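Local coordinates for ricin B lectin (Clostridium thermocellum, PDB 3VSF), which is an exo-beta-1,3-galactanase that probably hydrolyses O-glycosidic bonds with its family 43 glycoside hydrolase domain and binds galactose through a ricin-type beta-trefoil, at residues K428-V433 with Q483-G488; K466-R471 with G479-W484. All coordinates share one frame; numbering follows the deposited sequence.

Contact 1 of 2, residues K428-V433 with Q483-G488; sequences KEDGGV and QWSDAG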
loop_
_atom_site.group_PDB
_atom_site.type_symbol
_atom_site.label_atom_id
_atom_site.label_comp_id
_atom_site.label_asym_id
_atom_site.label_seq_id
_atom_site.Cartn_x
_atom_site.Cartn_y
_atom_site.Cartn_z
ATOM N N LYS A 428 -20.465 15.105 11.085
ATOM C CA LYS A 428 -21.869 14.991 10.708
ATOM C C LYS A 428 -22.636 16.232 11.143
ATOM O O LYS A 428 -23.865 16.264 11.086
ATOM C CB LYS A 428 -22.501 13.758 11.356
ATOM C CG LYS A 428 -22.044 12.427 10.784
ATOM C CD LYS A 428 -23.225 11.652 10.219
ATOM C CE LYS A 428 -22.884 10.186 10.006
ATOM N NZ LYS A 428 -24.024 9.428 9.416
ATOM N N GLU A 429 -21.907 17.253 11.580
ATOM C CA GLU A 429 -22.523 18.437 12.166
ATOM C C GLU A 429 -22.518 19.634 11.219
ATOM O O GLU A 429 -21.703 19.708 10.299
ATOM C CB GLU A 429 -21.810 18.808 13.469
ATOM C CG GLU A 429 -21.675 17.655 14.451
ATOM C CD GLU A 429 -23.017 17.127 14.920
ATOM O OE1 GLU A 429 -23.916 17.949 15.203
ATOM O OE2 GLU A 429 -23.175 15.891 15.001
ATOM N N ASP A 430 -23.437 20.567 11.450
ATOM C CA ASP A 430 -23.448 21.822 10.711
ATOM C C ASP A 430 -22.175 22.604 11.005
ATOM O O ASP A 430 -21.703 22.634 12.141
ATOM C CB ASP A 430 -24.669 22.666 11.089
ATOM C CG ASP A 430 -25.953 22.152 10.466
ATOM O OD1 ASP A 430 -25.879 21.453 9.433
ATOM O OD2 ASP A 430 -27.038 22.459 11.005
ATOM N N GLY A 431 -21.620 23.238 9.978
ATOM C CA GLY A 431 -20.420 24.034 10.140
ATOM C C GLY A 431 -19.159 23.205 10.023
ATOM O O GLY A 431 -18.052 23.721 10.173
ATOM N N GLY A 432 -19.329 21.913 9.758
ATOM C CA GLY A 432 -18.203 21.013 9.582
ATOM C C GLY A 432 -17.335 21.426 8.409
ATOM O O GLY A 432 -17.771 21.393 7.258
ATOM N N VAL A 433 -16.100 21.815 8.706
ATOM C CA VAL A 433 -15.179 22.314 7.691
ATOM C C VAL A 433 -14.845 21.279 6.620
ATOM O O VAL A 433 -14.700 20.092 6.912
ATOM C CB VAL A 433 -13.873 22.824 8.335
ATOM C CG1 VAL A 433 -12.664 22.418 7.505
ATOM C CG2 VAL A 433 -13.928 24.333 8.527
ATOM N N GLN A 483 -19.812 22.322 5.615
ATOM C CA GLN A 483 -20.896 21.368 5.465
ATOM C C GLN A 483 -22.099 21.904 6.232
ATOM O O GLN A 483 -21.955 22.376 7.359
ATOM C CB GLN A 483 -20.463 20.020 6.038
ATOM C CG GLN A 483 -21.431 18.880 5.812
ATOM C CD GLN A 483 -20.976 17.604 6.494
ATOM O OE1 GLN A 483 -20.811 16.567 5.852
ATOM N NE2 GLN A 483 -20.768 17.676 7.803
ATOM N N TRP A 484 -23.281 21.841 5.628
ATOM C CA TRP A 484 -24.472 22.385 6.272
ATOM C C TRP A 484 -25.750 21.758 5.728
ATOM O O TRP A 484 -25.801 21.323 4.579
ATOM C CB TRP A 484 -24.519 23.903 6.096
ATOM C CG TRP A 484 -25.385 24.608 7.096
ATOM C CD1 TRP A 484 -26.737 24.770 7.039
ATOM C CD2 TRP A 484 -24.952 25.255 8.299
ATOM N NE1 TRP A 484 -27.176 25.475 8.135
ATOM C CE2 TRP A 484 -26.099 25.785 8.923
ATOM C CE3 TRP A 484 -23.708 25.436 8.911
ATOM C CZ2 TRP A 484 -26.039 26.481 10.127
ATOM C CZ3 TRP A 484 -23.650 26.128 10.107
ATOM C CH2 TRP A 484 -24.807 26.642 10.702
ATOM N N SER A 485 -26.783 21.718 6.564
ATOM C CA SER A 485 -28.073 21.166 6.168
ATOM C C SER A 485 -28.642 21.919 4.971
ATOM O O SER A 485 -28.384 23.110 4.799
ATOM C CB SER A 485 -29.061 21.229 7.334
ATOM O OG SER A 485 -28.554 20.552 8.470
ATOM N N ASP A 486 -29.415 21.219 4.148
ATOM C CA ASP A 486 -30.053 21.834 2.991
ATOM C C ASP A 486 -31.090 22.865 3.427
ATOM O O ASP A 486 -32.214 22.515 3.784
ATOM C CB ASP A 486 -30.704 20.765 2.109
ATOM C CG ASP A 486 -31.440 21.357 0.920
ATOM O OD1 ASP A 486 -31.100 22.485 0.506
ATOM O OD2 ASP A 486 -32.357 20.688 0.400
ATOM N N ALA A 487 -30.703 24.137 3.396
ATOM C CA ALA A 487 -31.582 25.218 3.827
ATOM C C ALA A 487 -32.166 25.984 2.643
ATOM O O ALA A 487 -32.927 26.935 2.823
ATOM C CB ALA A 487 -30.840 26.165 4.760
ATOM N N GLY A 488 -31.805 25.566 1.433
ATOM C CA GLY A 488 -32.333 26.179 0.228
ATOM C C GLY A 488 -31.698 27.516 -0.105
ATOM O O GLY A 488 -32.135 28.207 -1.025
#
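Gly-431 N donates to Gln-483 O over 2.8 Å where a type II turn from Glu-429 to Gly-432 brings Gly-431 and Gly-432 alongside Gln-483 at the end of strand 479-484, in loose antiparallel pairing, and a weak return bond joins Gln-483 N to Gly-432 O. Gly-431 takes the third place of the turn with a positive phi, a conformation readily adopted by glycine.

Asp-430, in the second place, touches two successive residues, Trp-484 and Ser-485. Its CB makes a CH-pi contact almost directly above the centre of the Trp-484 six-membered ring, 3.6 Å from the centroid, toward the benzo end of the indole. The carboxylate lies stacked almost flat against the indole, the planes only 11° apart. With CG beside its own backbone N (chi1 -76°), the group carries OD1 onward to Ser-485. Two donors grip that oxygen: Ser-485 OG arrives at 3.0 Å on the syn lone pair, and Ser-485 N, also 3.0 Å from Asp-430 OD1, approaches from above the carboxylate plane.

The turn leads into strand 432-437, which pairs with strand 479-484 from a later hairpin. Hairpins 373-376/385-390, 420-423/432-437 and 467-470/479-484 join in one sheet, consistent with the hairpin triplet of a beta-trefoil. Lys-466 NZ adds a hydrogen bond to Ser-485 OG and a long, weak ion pair with Asp-430, a positive charge that would favour an ionised carboxylate.

Gln-483 reaches across to the turn with its chain fully extended, CG anti to the backbone N (chi1 -173°). Its NE2 bonds to the carbonyl of Ser-427 and makes a further weak bond, 3.4 Å long, to Glu-429 O.

Contact 2 of 2, residues K466-R471 with G479-W484; sequences KLIDVR and GIIQQW. With GOL (glycerol), chain G.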
loop_
_atom_site.group_PDB
_atom_site.type_symbol
_atom_site.label_atom_id
_atom_site.label_comp_id
_atom_site.label_asym_id
_atom_site.label_seq_id
_atom_site.Cartn_x
_atom_site.Cartn_y
_atom_site.Cartn_z
ATOM N N LYS A 466 -25.522 16.410 4.161
ATOM C CA LYS A 466 -25.435 17.864 4.202
ATOM C C LYS A 466 -24.696 18.395 2.977
ATOM O O LYS A 466 -23.843 17.713 2.410
ATOM C CB LYS A 466 -24.761 18.330 5.494
ATOM C CG LYS A 466 -25.465 17.853 6.753
ATOM C CD LYS A 466 -24.864 18.476 8.002
ATOM C CE LYS A 466 -25.482 17.886 9.259
ATOM N NZ LYS A 466 -26.968 17.964 9.248
ATOM N N LEU A 467 -25.028 19.617 2.574
ATOM C CA LEU A 467 -24.528 20.173 1.321
ATOM C C LEU A 467 -23.222 20.938 1.490
ATOM O O LEU A 467 -22.893 21.397 2.584
ATOM C CB LEU A 467 -25.578 21.102 0.705
ATOM C CG LEU A 467 -27.025 20.610 0.720
ATOM C CD1 LEU A 467 -27.937 21.621 0.040
ATOM C CD2 LEU A 467 -27.139 19.249 0.056
ATOM N N ILE A 468 -22.481 21.069 0.393
ATOM C CA ILE A 468 -21.320 21.946 0.354
ATOM C C ILE A 468 -21.813 23.377 0.505
ATOM O O ILE A 468 -22.656 23.836 -0.266
ATOM C CB ILE A 468 -20.552 21.805 -0.970
ATOM C CG1 ILE A 468 -20.050 20.371 -1.145
ATOM C CG2 ILE A 468 -19.394 22.792 -1.025
ATOM C CD1 ILE A 468 -19.232 20.158 -2.398
ATOM N N ASP A 469 -21.289 24.080 1.502
ATOM C CA ASP A 469 -21.838 25.373 1.890
ATOM C C ASP A 469 -20.743 26.414 2.106
ATOM O O ASP A 469 -19.702 26.119 2.690
ATOM C CB ASP A 469 -22.660 25.205 3.172
ATOM C CG ASP A 469 -23.489 26.429 3.508
ATOM O OD1 ASP A 469 -23.057 27.555 3.190
ATOM O OD2 ASP A 469 -24.576 26.264 4.100
ATOM N N VAL A 470 -20.982 27.631 1.628
ATOM C CA VAL A 470 -20.096 28.752 1.912
ATOM C C VAL A 470 -20.482 29.362 3.257
ATOM O O VAL A 470 -21.581 29.893 3.411
ATOM C CB VAL A 470 -20.175 29.835 0.823
ATOM C CG1 VAL A 470 -19.180 30.949 1.110
ATOM C CG2 VAL A 470 -19.918 29.230 -0.548
ATOM N N ARG A 471 -19.574 29.280 4.225
ATOM C CA ARG A 471 -19.862 29.713 5.590
ATOM C C ARG A 471 -20.360 31.153 5.671
ATOM O O ARG A 471 -19.749 32.066 5.115
ATOM C CB ARG A 471 -18.629 29.550 6.481
ATOM C CG ARG A 471 -18.863 29.983 7.920
ATOM C CD ARG A 471 -17.561 30.126 8.686
ATOM N NE ARG A 471 -16.788 28.888 8.697
ATOM C CZ ARG A 471 -17.037 27.859 9.501
ATOM N NH1 ARG A 471 -18.050 27.917 10.356
ATOM N NH2 ARG A 471 -16.281 26.773 9.446
ATOM N N GLY A 479 -13.507 32.824 1.705
ATOM C CA GLY A 479 -14.682 32.335 2.402
ATOM C C GLY A 479 -14.584 30.846 2.667
ATOM O O GLY A 479 -14.359 30.058 1.749
ATOM N N ILE A 480 -14.748 30.458 3.927
ATOM C CA ILE A 480 -14.616 29.060 4.317
ATOM C C ILE A 480 -15.715 28.195 3.715
ATOM O O ILE A 480 -16.900 28.497 3.853
ATOM C CB ILE A 480 -14.629 28.888 5.850
ATOM C CG1 ILE A 480 -13.383 29.515 6.477
ATOM C CG2 ILE A 480 -14.716 27.416 6.218
ATOM C CD1 ILE A 480 -13.433 31.026 6.574
ATOM N N ILE A 481 -15.315 27.120 3.043
ATOM C CA ILE A 481 -16.266 26.147 2.521
ATOM C C ILE A 481 -16.517 25.074 3.572
ATOM O O ILE A 481 -15.578 24.482 4.100
ATOM C CB ILE A 481 -15.758 25.490 1.227
ATOM C CG1 ILE A 481 -15.516 26.555 0.155
ATOM C CG2 ILE A 481 -16.753 24.454 0.733
ATOM C CD1 ILE A 481 -16.745 27.367 -0.184
ATOM N N GLN A 482 -17.787 24.828 3.872
ATOM C CA GLN A 482 -18.146 23.930 4.961
ATOM C C GLN A 482 -19.275 22.976 4.593
ATOM O O GLN A 482 -19.649 22.842 3.427
ATOM C CB GLN A 482 -18.554 24.736 6.195
ATOM C CG GLN A 482 -19.833 25.536 6.002
ATOM C CD GLN A 482 -20.199 26.366 7.219
ATOM O OE1 GLN A 482 -19.375 26.587 8.105
ATOM N NE2 GLN A 482 -21.443 26.828 7.266
ATOM N N GLN A 483 -19.812 22.322 5.615
ATOM C CA GLN A 483 -20.896 21.368 5.465
ATOM C C GLN A 483 -22.099 21.904 6.232
ATOM O O GLN A 483 -21.955 22.376 7.359
ATOM C CB GLN A 483 -20.463 20.020 6.038
ATOM C CG GLN A 483 -21.431 18.880 5.812
ATOM C CD GLN A 483 -20.976 17.604 6.494
ATOM O OE1 GLN A 483 -20.811 16.567 5.852
ATOM N NE2 GLN A 483 -20.768 17.676 7.803
ATOM N N TRP A 484 -23.281 21.841 5.628
ATOM C CA TRP A 484 -24.472 22.385 6.272
ATOM C C TRP A 484 -25.750 21.758 5.728
ATOM O O TRP A 484 -25.801 21.323 4.579
ATOM C CB TRP A 484 -24.519 23.903 6.096
ATOM C CG TRP A 484 -25.385 24.608 7.096
ATOM C CD1 TRP A 484 -26.737 24.770 7.039
ATOM C CD2 TRP A 484 -24.952 25.255 8.299
ATOM N NE1 TRP A 484 -27.176 25.475 8.135
ATOM C CE2 TRP A 484 -26.099 25.785 8.923
ATOM C CE3 TRP A 484 -23.708 25.436 8.911
ATOM C CZ2 TRP A 484 -26.039 26.481 10.127
ATOM C CZ3 TRP A 484 -23.650 26.128 10.107
ATOM C CH2 TRP A 484 -24.807 26.642 10.702
HETATM C C1 GOL G . -25.821 28.901 6.325
HETATM O O1 GOL G . -25.916 28.400 5.010
HETATM C C2 GOL G . -24.459 28.548 6.913
HETATM O O2 GOL G . -23.512 28.443 5.874
HETATM C C3 GOL G . -24.020 29.639 7.881
HETATM O O3 GOL G . -22.802 29.266 8.486
#
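The indole of Trp-484 carries a glycerol on the face opposite Asp-430, with glycerol C2 centred 3.6 Å above the ring plane. Across the same beta hairpin of the trefoil, the guanidinium of Arg-471 receives the amide of Gln-482 over one face, the two planes 80° apart, while Ile-480 CB and CG2 lie along its edge. Although Gln-482 OE1 comes to 2.9 Å from Arg-471 NH1, it sits above the flat group, and the angle is too poor for a hydrogen bond.

Strands 467-470 and 479-484 are held antiparallel by reciprocal backbone bonds between Leu-467 and Trp-484 and between Asp-469 and Gln-482; Arg-471 N adds a nearly straight bond to Ile-480 O. On the face of Ile-468 and Val-470, Ile-481 meets both with separate branches: CG2 touches Ile-468 CG2 at 3.6 Å, and CD1 reaches Val-470 CG2.

The face of Asp-469, Gln-482 and Trp-484 is mixed, since it also carries Leu-467. Gln-492 bonds to Asp-469 OD2, and Asn-491 also binds the glycerol, so acid, aromatic ring and amides line a pocket consistent with a ricin-type sugar site, although the glycerol probably came from the crystallisation liquor. Gln-482 swings CG between its backbone N and carbonyl carbon (chi1 66°), and its NE2 donates to glycerol O3 at 3.0 Å. Glycerol O1 in turn donates to Asp-469 OD2, 2.7 Å away.

Both contacts use strand 479-484 but join it to different neighbours: contact 2 to the preceding strand of its own hairpin, contact 1 to a turn fifty residues earlier at the start of strand 432-437. Contact 2 is largely buried, with regular backbone pairing and a largely aliphatic face (Ile-468, Val-470, Ile-481) packed against strands 385-390, 432-437 and 456-461, whereas contact 1 is partly exposed and depends on a carboxylate, a serine and loosely paired backbone. Trp-484 is shared, serving both contacts. The two also touch directly: Asp-486 OD1 packs on Leu-467 CD1, while Gly-431 CA packs on Gln-482 OE1.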